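Local structure of serine proteinase inhibitor A (Sagittaria sagittifolia, 3E8L) at residues V93-K105 / I117-F131. The protein inhibits serine proteases, probably through two reactive sites that hold trypsin and chymotrypsin at once, with weak action on kallikrein. The protein carries 2 engineered substitutions. Numbering follows the deposited sequence. Where two conformers were deposited one is given.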
ATOM      1  N   VAL A  93      13.788  -7.813  -8.958  1.00 23.32           N
ATOM      2  CA  VAL A  93      13.750  -6.353  -8.875  1.00 22.69           C
ATOM      3  C   VAL A  93      14.985  -5.819  -8.148  1.00 22.38           C
ATOM      4  O   VAL A  93      15.495  -6.480  -7.256  1.00 22.39           O
ATOM      5  CB  VAL A  93      12.426  -5.946  -8.182  1.00 22.67           C
ATOM      6  CG1 VAL A  93      12.656  -5.431  -6.804  1.00 22.33           C
ATOM      7  CG2 VAL A  93      11.645  -4.987  -9.034  1.00 23.33           C
ATOM      8  N   PRO A  94      15.502  -4.640  -8.544  1.00 22.35           N
ATOM      9  CA  PRO A  94      16.560  -4.036  -7.723  1.00 21.59           C
ATOM     10  C   PRO A  94      15.970  -3.610  -6.378  1.00 20.83           C
ATOM     11  O   PRO A  94      14.820  -3.158  -6.348  1.00 20.33           O
ATOM     12  CB  PRO A  94      16.982  -2.814  -8.536  1.00 21.64           C
ATOM     13  CG  PRO A  94      15.774  -2.455  -9.347  1.00 22.53           C
ATOM     14  CD  PRO A  94      15.095  -3.760  -9.658  1.00 22.88           C
ATOM     15  N   LEU A  95      16.724  -3.752  -5.281  1.00 19.98           N
ATOM     16  CA  LEU A  95      16.093  -3.674  -3.941  1.00 19.33           C
ATOM     17  C   LEU A  95      15.561  -2.291  -3.545  1.00 19.52           C
ATOM     18  O   LEU A  95      14.777  -2.180  -2.613  1.00 19.63           O
ATOM     19  CB  LEU A  95      16.927  -4.332  -2.836  1.00 18.37           C
ATOM     20  CG  LEU A  95      17.226  -5.830  -3.017  1.00 18.73           C
ATOM     21  CD1 LEU A  95      17.923  -6.390  -1.792  1.00 15.99           C
ATOM     22  CD2 LEU A  95      15.964  -6.647  -3.354  1.00 17.80           C
ATOM     23  N   ILE A  96      15.949  -1.247  -4.273  1.00 19.64           N
ATOM     24  CA  ILE A  96      15.326   0.051  -4.078  1.00 20.08           C
ATOM     25  C   ILE A  96      13.834   0.073  -4.556  1.00 21.27           C
ATOM     26  O   ILE A  96      13.056   0.962  -4.178  1.00 21.82           O
ATOM     27  CB  ILE A  96      16.201   1.184  -4.682  1.00 19.71           C
ATOM     28  CG1 ILE A  96      15.890   2.543  -4.017  1.00 18.81           C
ATOM     29  CG2 ILE A  96      16.096   1.193  -6.218  1.00 19.93           C
ATOM     30  CD1 ILE A  96      16.521   3.778  -4.685  1.00 13.74           C
ATOM     31  N   CYS A  97      13.414  -0.925  -5.303  1.00 21.88           N
ATOM     32  CA  CYS A  97      12.060  -0.940  -5.809  1.00 22.41           C
ATOM     33  C   CYS A  97      11.161  -1.995  -5.166  1.00 23.02           C
ATOM     34  O   CYS A  97      11.588  -3.104  -4.957  1.00 23.25           O
ATOM     35  CB  CYS A  97      12.102  -1.148  -7.332  1.00 22.59           C
ATOM     36  SG  CYS A  97      12.861   0.165  -8.292  1.00 24.11           S
ATOM     37  N   ASP A  98       9.913  -1.642  -4.862  1.00 23.57           N
ATOM     38  CA  ASP A  98       8.900  -2.622  -4.537  1.00 24.87           C
ATOM     39  C   ASP A  98       8.104  -2.933  -5.799  1.00 24.87           C
ATOM     40  O   ASP A  98       8.435  -2.470  -6.882  1.00 24.89           O
ATOM     41  CB  ASP A  98       8.002  -2.175  -3.379  1.00 25.59           C
ATOM     42  CG  ASP A  98       7.233  -0.909  -3.678  1.00 28.83           C
ATOM     43  OD1 ASP A  98       6.626  -0.812  -4.758  1.00 30.02           O
ATOM     44  OD2 ASP A  98       7.218  -0.011  -2.816  1.00 31.61           O
ATOM     45  N   THR A  99       7.064  -3.733  -5.649  1.00 25.30           N
ATOM     46  CA  THR A  99       6.291  -4.252  -6.758  1.00 25.74           C
ATOM     47  C   THR A  99       4.778  -4.166  -6.446  1.00 26.42           C
ATOM     48  O   THR A  99       3.960  -4.834  -7.093  1.00 26.96           O
ATOM     49  CB  THR A  99       6.687  -5.738  -7.074  1.00 25.36           C
ATOM     50  OG1 THR A  99       6.387  -6.557  -5.940  1.00 26.19           O
ATOM     51  CG2 THR A  99       8.157  -5.876  -7.409  1.00 24.10           C
ATOM     52  N   ALA A 100       4.408  -3.363  -5.450  1.00 26.81           N
ATOM     53  CA  ALA A 100       3.000  -3.241  -5.064  1.00 27.16           C
ATOM     54  C   ALA A 100       2.222  -2.470  -6.140  1.00 27.41           C
ATOM     55  O   ALA A 100       2.770  -1.579  -6.795  1.00 27.91           O
ATOM     56  CB  ALA A 100       2.879  -2.573  -3.712  1.00 26.58           C
ATOM     57  N   TRP A 101       0.964  -2.828  -6.333  1.00 27.11           N
ATOM     58  CA  TRP A 101       0.117  -2.160  -7.303  1.00 27.37           C
ATOM     59  C   TRP A 101      -0.352  -0.845  -6.751  1.00 28.00           C
ATOM     60  O   TRP A 101      -0.508  -0.708  -5.537  1.00 28.15           O
ATOM     61  CB  TRP A 101      -1.135  -2.992  -7.577  1.00 26.68           C
ATOM     62  CG  TRP A 101      -0.941  -4.213  -8.369  1.00 26.02           C
ATOM     63  CD1 TRP A 101       0.219  -4.921  -8.533  1.00 26.98           C
ATOM     64  CD2 TRP A 101      -1.956  -4.928  -9.090  1.00 25.33           C
ATOM     65  NE1 TRP A 101      -0.010  -6.019  -9.343  1.00 27.05           N
ATOM     66  CE2 TRP A 101      -1.341  -6.045  -9.685  1.00 25.22           C
ATOM     67  CE3 TRP A 101      -3.316  -4.719  -9.305  1.00 24.75           C
ATOM     68  CZ2 TRP A 101      -2.044  -6.944 -10.473  1.00 24.33           C
ATOM     69  CZ3 TRP A 101      -4.009  -5.622 -10.078  1.00 24.25           C
ATOM     70  CH2 TRP A 101      -3.376  -6.712 -10.657  1.00 24.08           C
ATOM     71  N   SER A 102      -0.616   0.127  -7.630  1.00 29.04           N
ATOM     72  CA  SER A 102      -1.429   1.275  -7.197  1.00 29.78           C
ATOM     73  C   SER A 102      -2.163   2.049  -8.280  1.00 30.19           C
ATOM     74  O   SER A 102      -1.899   1.877  -9.470  1.00 31.27           O
ATOM     75  CB  SER A 102      -0.639   2.220  -6.274  1.00 29.65           C
ATOM     76  OG  SER A 102       0.461   2.752  -6.923  1.00 29.53           O
ATOM     77  N   ILE A 103      -3.116   2.870  -7.845  1.00 30.21           N
ATOM     78  CA  ILE A 103      -3.848   3.748  -8.721  1.00 30.33           C
ATOM     79  C   ILE A 103      -2.922   4.860  -9.165  1.00 30.47           C
ATOM     80  O   ILE A 103      -2.388   5.611  -8.365  1.00 30.78           O
ATOM     81  CB  ILE A 103      -5.046   4.372  -8.021  1.00 30.22           C
ATOM     82  CG1 ILE A 103      -5.842   3.301  -7.291  1.00 30.42           C
ATOM     83  CG2 ILE A 103      -5.935   5.073  -9.043  1.00 30.67           C
ATOM     84  CD1 ILE A 103      -6.762   3.855  -6.270  1.00 31.13           C
ATOM     85  N   GLY A 104      -2.732   4.964 -10.457  1.00 30.94           N
ATOM     86  CA  GLY A 104      -1.830   5.963 -10.973  1.00 31.78           C
ATOM     87  C   GLY A 104      -2.539   7.247 -11.328  1.00 32.04           C
ATOM     88  O   GLY A 104      -3.751   7.259 -11.590  1.00 32.27           O
ATOM     89  N   LYS A 105      -1.755   8.321 -11.320  0.50 32.14           N
ATOM     90  CA  LYS A 105      -2.124   9.630 -11.840  0.50 32.14           C
ATOM     91  C   LYS A 105      -2.704   9.435 -13.245  0.50 31.96           C
ATOM     92  O   LYS A 105      -2.183   8.631 -14.021  0.50 31.73           O
ATOM     93  CB  LYS A 105      -0.843  10.471 -11.894  0.50 32.10           C
ATOM     94  CG  LYS A 105      -0.940  11.829 -12.543  0.50 32.44           C
ATOM     95  CD  LYS A 105       0.338  12.625 -12.252  0.50 32.84           C
ATOM     96  CE  LYS A 105       0.133  14.109 -12.476  0.50 32.87           C
ATOM     97  NZ  LYS A 105       1.181  14.890 -11.765  0.50 33.43           N
ATOM     98  N   ILE A 117      -3.572   1.467 -13.554  0.50 26.98           N
ATOM     99  CA  ILE A 117      -3.067   0.767 -12.391  0.50 26.68           C
ATOM    100  C   ILE A 117      -1.590   0.567 -12.704  0.50 26.99           C
ATOM    101  O   ILE A 117      -1.239   0.106 -13.800  0.50 27.10           O
ATOM    102  CB  ILE A 117      -3.740  -0.612 -12.187  0.50 26.61           C
ATOM    103  CG1 ILE A 117      -5.264  -0.477 -12.172  0.50 25.63           C
ATOM    104  CG2 ILE A 117      -3.254  -1.247 -10.902  0.50 26.19           C
ATOM    105  CD1 ILE A 117      -5.776   0.620 -11.259  0.50 21.75           C
ATOM    106  N   THR A 118      -0.727   0.953 -11.769  1.00 26.65           N
ATOM    107  CA  THR A 118       0.707   0.782 -11.953  1.00 26.92           C
ATOM    108  C   THR A 118       1.193  -0.258 -10.951  1.00 27.06           C
ATOM    109  O   THR A 118       0.413  -0.713 -10.101  1.00 27.99           O
ATOM    110  CB  THR A 118       1.493   2.128 -11.838  1.00 26.46           C
ATOM    111  OG1 THR A 118       1.342   2.673 -10.521  1.00 27.25           O
ATOM    112  CG2 THR A 118       0.990   3.128 -12.855  1.00 25.43           C
ATOM    113  N   ALA A 119       2.456  -0.655 -11.060  1.00 26.29           N
ATOM    114  CA  ALA A 119       3.039  -1.558 -10.100  1.00 26.20           C
ATOM    115  C   ALA A 119       4.466  -1.166  -9.879  1.00 26.43           C
ATOM    116  O   ALA A 119       5.237  -1.013 -10.835  1.00 27.09           O
ATOM    117  CB  ALA A 119       2.976  -2.988 -10.608  1.00 26.73           C
ATOM    118  N   GLY A 120       4.835  -1.022  -8.617  1.00 25.93           N
ATOM    119  CA  GLY A 120       6.213  -0.760  -8.264  1.00 25.44           C
ATOM    120  C   GLY A 120       6.474   0.712  -8.062  1.00 25.38           C
ATOM    121  O   GLY A 120       5.891   1.551  -8.745  1.00 25.80           O
ATOM    122  N   ASP A 121       7.351   1.020  -7.120  1.00 25.18           N
ATOM    123  CA  ASP A 121       7.818   2.392  -6.886  1.00 25.55           C
ATOM    124  C   ASP A 121       9.003   2.277  -5.940  1.00 25.05           C
ATOM    125  O   ASP A 121       9.266   1.198  -5.395  1.00 25.45           O
ATOM    126  CB  ASP A 121       6.703   3.245  -6.253  1.00 25.18           C
ATOM    127  CG  ASP A 121       6.770   4.720  -6.647  1.00 26.14           C
ATOM    128  OD1 ASP A 121       7.798   5.198  -7.163  1.00 24.56           O
ATOM    129  OD2 ASP A 121       5.762   5.418  -6.413  1.00 28.13           O
ATOM    130  N   TYR A 122       9.736   3.365  -5.762  1.00 24.51           N
ATOM    131  CA  TYR A 122      10.805   3.395  -4.781  1.00 23.55           C
ATOM    132  C   TYR A 122      10.243   2.926  -3.440  1.00 23.61           C
ATOM    133  O   TYR A 122       9.240   3.468  -2.968  1.00 23.93           O
ATOM    134  CB  TYR A 122      11.322   4.818  -4.672  1.00 22.97           C
ATOM    135  CG  TYR A 122      12.037   5.303  -5.909  1.00 23.19           C
ATOM    136  CD1 TYR A 122      13.234   4.698  -6.327  1.00 23.29           C
ATOM    137  CD2 TYR A 122      11.548   6.374  -6.655  1.00 22.72           C
ATOM    138  CE1 TYR A 122      13.912   5.136  -7.441  1.00 22.48           C
ATOM    139  CE2 TYR A 122      12.230   6.831  -7.793  1.00 22.43           C
ATOM    140  CZ  TYR A 122      13.408   6.195  -8.177  1.00 23.15           C
ATOM    141  OH  TYR A 122      14.111   6.605  -9.281  1.00 24.02           O
ATOM    142  N   PHE A 123      10.861   1.916  -2.829  1.00 23.41           N
ATOM    143  CA  PHE A 123      10.273   1.295  -1.629  1.00 23.34           C
ATOM    144  C   PHE A 123       9.923   2.315  -0.548  1.00 24.08           C
ATOM    145  O   PHE A 123       8.939   2.131   0.171  1.00 24.09           O
ATOM    146  CB  PHE A 123      11.194   0.237  -1.028  1.00 22.69           C
ATOM    147  CG  PHE A 123      12.371   0.815  -0.288  1.00 21.37           C
ATOM    148  CD1 PHE A 123      13.485   1.287  -0.983  1.00 18.98           C
ATOM    149  CD2 PHE A 123      12.358   0.904   1.102  1.00 19.13           C
ATOM    150  CE1 PHE A 123      14.570   1.828  -0.297  1.00 20.48           C
ATOM    151  CE2 PHE A 123      13.442   1.447   1.795  1.00 17.58           C
ATOM    152  CZ  PHE A 123      14.541   1.912   1.100  1.00 17.90           C
ATOM    153  N   TYR A 124      10.736   3.373  -0.442  1.00 24.53           N
ATOM    154  CA  TYR A 124      10.669   4.322   0.677  1.00 24.94           C
ATOM    155  C   TYR A 124       9.473   5.277   0.611  1.00 25.96           C
ATOM    156  O   TYR A 124       9.160   5.945   1.599  1.00 26.46           O
ATOM    157  CB  TYR A 124      11.975   5.121   0.799  1.00 24.30           C
ATOM    158  CG  TYR A 124      12.417   5.769  -0.505  1.00 23.68           C
ATOM    159  CD1 TYR A 124      11.805   6.928  -0.968  1.00 22.06           C
ATOM    160  CD2 TYR A 124      13.448   5.218  -1.273  1.00 23.12           C
ATOM    161  CE1 TYR A 124      12.183   7.519  -2.150  1.00 21.51           C
ATOM    162  CE2 TYR A 124      13.845   5.814  -2.480  1.00 21.90           C
ATOM    163  CZ  TYR A 124      13.210   6.973  -2.905  1.00 21.24           C
ATOM    164  OH  TYR A 124      13.567   7.588  -4.083  1.00 16.86           O
ATOM    165  N   LEU A 125       8.820   5.355  -0.549  1.00 27.03           N
ATOM    166  CA  LEU A 125       7.651   6.217  -0.718  1.00 28.41           C
ATOM    167  C   LEU A 125       6.466   5.469  -0.148  1.00 29.56           C
ATOM    168  O   LEU A 125       5.391   6.028   0.104  1.00 29.35           O
ATOM    169  CB  LEU A 125       7.405   6.524  -2.189  1.00 28.01           C
ATOM    170  CG  LEU A 125       8.485   7.317  -2.937  1.00 29.42           C
ATOM    171  CD1 LEU A 125       8.106   7.467  -4.427  1.00 28.78           C
ATOM    172  CD2 LEU A 125       8.748   8.670  -2.291  1.00 26.49           C
ATOM    173  N   ASN A 126       6.682   4.175   0.039  1.00 31.00           N
ATOM    174  CA  ASN A 126       5.675   3.300   0.588  1.00 32.36           C
ATOM    175  C   ASN A 126       4.315   3.410  -0.112  1.00 31.87           C
ATOM    176  O   ASN A 126       3.272   3.355   0.540  1.00 32.57           O
ATOM    177  CB  ASN A 126       5.535   3.567   2.082  1.00 32.94           C
ATOM    178  CG  ASN A 126       4.957   2.393   2.807  1.00 37.19           C
ATOM    179  OD1 ASN A 126       5.509   1.283   2.730  1.00 41.33           O
ATOM    180  ND2 ASN A 126       3.819   2.606   3.500  1.00 39.26           N
ATOM    181  N   ASN A 127       4.335   3.572  -1.430  1.00 31.47           N
ATOM    182  CA  ASN A 127       3.107   3.742  -2.224  1.00 31.11           C
ATOM    183  C   ASN A 127       2.457   2.415  -2.570  1.00 31.07           C
ATOM    184  O   ASN A 127       3.125   1.472  -3.009  1.00 31.42           O
ATOM    185  CB  ASN A 127       3.375   4.500  -3.531  1.00 30.78           C
ATOM    186  CG  ASN A 127       3.778   5.939  -3.304  1.00 30.70           C
ATOM    187  OD1 ASN A 127       3.467   6.528  -2.270  1.00 30.90           O
ATOM    188  ND2 ASN A 127       4.487   6.510  -4.262  1.00 29.48           N
ATOM    189  N   PHE A 128       1.157   2.328  -2.341  1.00 30.36           N
ATOM    190  CA  PHE A 128       0.402   1.212  -2.859  1.00 30.62           C
ATOM    191  C   PHE A 128      -1.053   1.532  -2.673  1.00 30.48           C
ATOM    192  O   PHE A 128      -1.412   2.344  -1.832  1.00 30.07           O
ATOM    193  CB  PHE A 128       0.765  -0.108  -2.179  1.00 29.90           C
ATOM    194  CG  PHE A 128       0.504  -0.126  -0.719  1.00 31.03           C
ATOM    195  CD1 PHE A 128       1.421   0.416   0.181  1.00 31.00           C
ATOM    196  CD2 PHE A 128      -0.648  -0.706  -0.215  1.00 31.84           C
ATOM    197  CE1 PHE A 128       1.174   0.403   1.555  1.00 29.21           C
ATOM    198  CE2 PHE A 128      -0.878  -0.727   1.168  1.00 30.84           C
ATOM    199  CZ  PHE A 128       0.025  -0.169   2.038  1.00 28.92           C
ATOM    200  N   SER A 129      -1.883   0.902  -3.484  1.00 30.31           N
ATOM    201  CA  SER A 129      -3.303   1.022  -3.298  1.00 30.03           C
ATOM    202  C   SER A 129      -3.851  -0.298  -2.774  1.00 30.20           C
ATOM    203  O   SER A 129      -3.117  -1.277  -2.599  1.00 29.99           O
ATOM    204  CB  SER A 129      -3.951   1.474  -4.599  1.00 30.04           C
ATOM    205  OG  SER A 129      -3.356   2.705  -4.992  1.00 27.58           O
ATOM    206  N   TRP A 130      -5.139  -0.297  -2.488  1.00 30.47           N
ATOM    207  CA  TRP A 130      -5.784  -1.405  -1.835  1.00 30.40           C
ATOM    208  C   TRP A 130      -6.799  -1.947  -2.816  1.00 30.96           C
ATOM    209  O   TRP A 130      -7.700  -1.229  -3.246  1.00 31.46           O
ATOM    210  CB  TRP A 130      -6.475  -0.905  -0.570  1.00 30.19           C
ATOM    211  CG  TRP A 130      -5.540  -0.491   0.553  1.00 29.53           C
ATOM    212  CD1 TRP A 130      -5.193   0.789   0.924  1.00 28.89           C
ATOM    213  CD2 TRP A 130      -4.843  -1.371   1.455  1.00 29.27           C
ATOM    214  NE1 TRP A 130      -4.331   0.755   2.012  1.00 27.18           N
ATOM    215  CE2 TRP A 130      -4.098  -0.554   2.350  1.00 27.63           C
ATOM    216  CE3 TRP A 130      -4.777  -2.769   1.593  1.00 27.78           C
ATOM    217  CZ2 TRP A 130      -3.304  -1.090   3.363  1.00 29.47           C
ATOM    218  CZ3 TRP A 130      -3.995  -3.298   2.608  1.00 29.28           C
ATOM    219  CH2 TRP A 130      -3.263  -2.463   3.481  1.00 28.05           C
ATOM    220  N   PHE A 131      -6.653  -3.212  -3.189  1.00 31.15           N
ATOM    221  CA  PHE A 131      -7.534  -3.795  -4.178  1.00 30.81           C
ATOM    222  C   PHE A 131      -8.492  -4.819  -3.594  1.00 30.88           C
ATOM    223  O   PHE A 131      -8.176  -5.540  -2.643  1.00 30.93           O
ATOM    224  CB  PHE A 131      -6.726  -4.331  -5.352  1.00 30.75           C
ATOM    225  CG  PHE A 131      -5.922  -3.269  -6.027  1.00 31.60           C
ATOM    226  CD1 PHE A 131      -6.366  -2.692  -7.215  1.00 32.82           C
ATOM    227  CD2 PHE A 131      -4.735  -2.813  -5.463  1.00 30.02           C
ATOM    228  CE1 PHE A 131      -5.624  -1.685  -7.847  1.00 30.81           C
ATOM    229  CE2 PHE A 131      -3.996  -1.814  -6.087  1.00 30.47           C
ATOM    230  CZ  PHE A 131      -4.450  -1.251  -7.274  1.00 30.22           C
TER
HETATM  231  O   HOH W   1       4.775   1.019  -5.078  1.00 32.52           O
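W101 fills the hollow between residues 117-119 and F131: its indole lies against I117 CG2 and A119 CB, and the edge of its six-membered ring points at the F131 face in a T-shaped stack, centroids 5.4 Å apart. F131 CE2 meets W101 CB at 3.4 Å. On the sheet side W101 shares with I117 and A119, chi1 of -73° (CG anti to the carbonyl carbon) turns the indole beside its own backbone N; F87, F89 and L144 of the beta-trefoil core also pack there. The S102 backbone exchanges two hydrogen bonds with T118. On the other flank, S129 N bonds to W101 O, while S129 OG takes I103 N at 2.9 Å; strand 101-103 is thus held from both sides. A100 CB nestles against F128 CB (3.6 Å). G120, at phi 96°, brings its CA within 3.1 Å of D98 O. Further along, I96 is the bump: CD1 meets the Y122 and Y124 rings, and CG1 lies 4.0 Å from F123 CE1, while I96 O sits at that ring's edge and accepts F123 N. D98 OD1 accepts a weak bond from D121 N and another from a water that also donates to N127 O. Backbone bonds and this water thus hold residues 120-128 to 96-100, while the Y122 and Y124 rings meet another protein's chain.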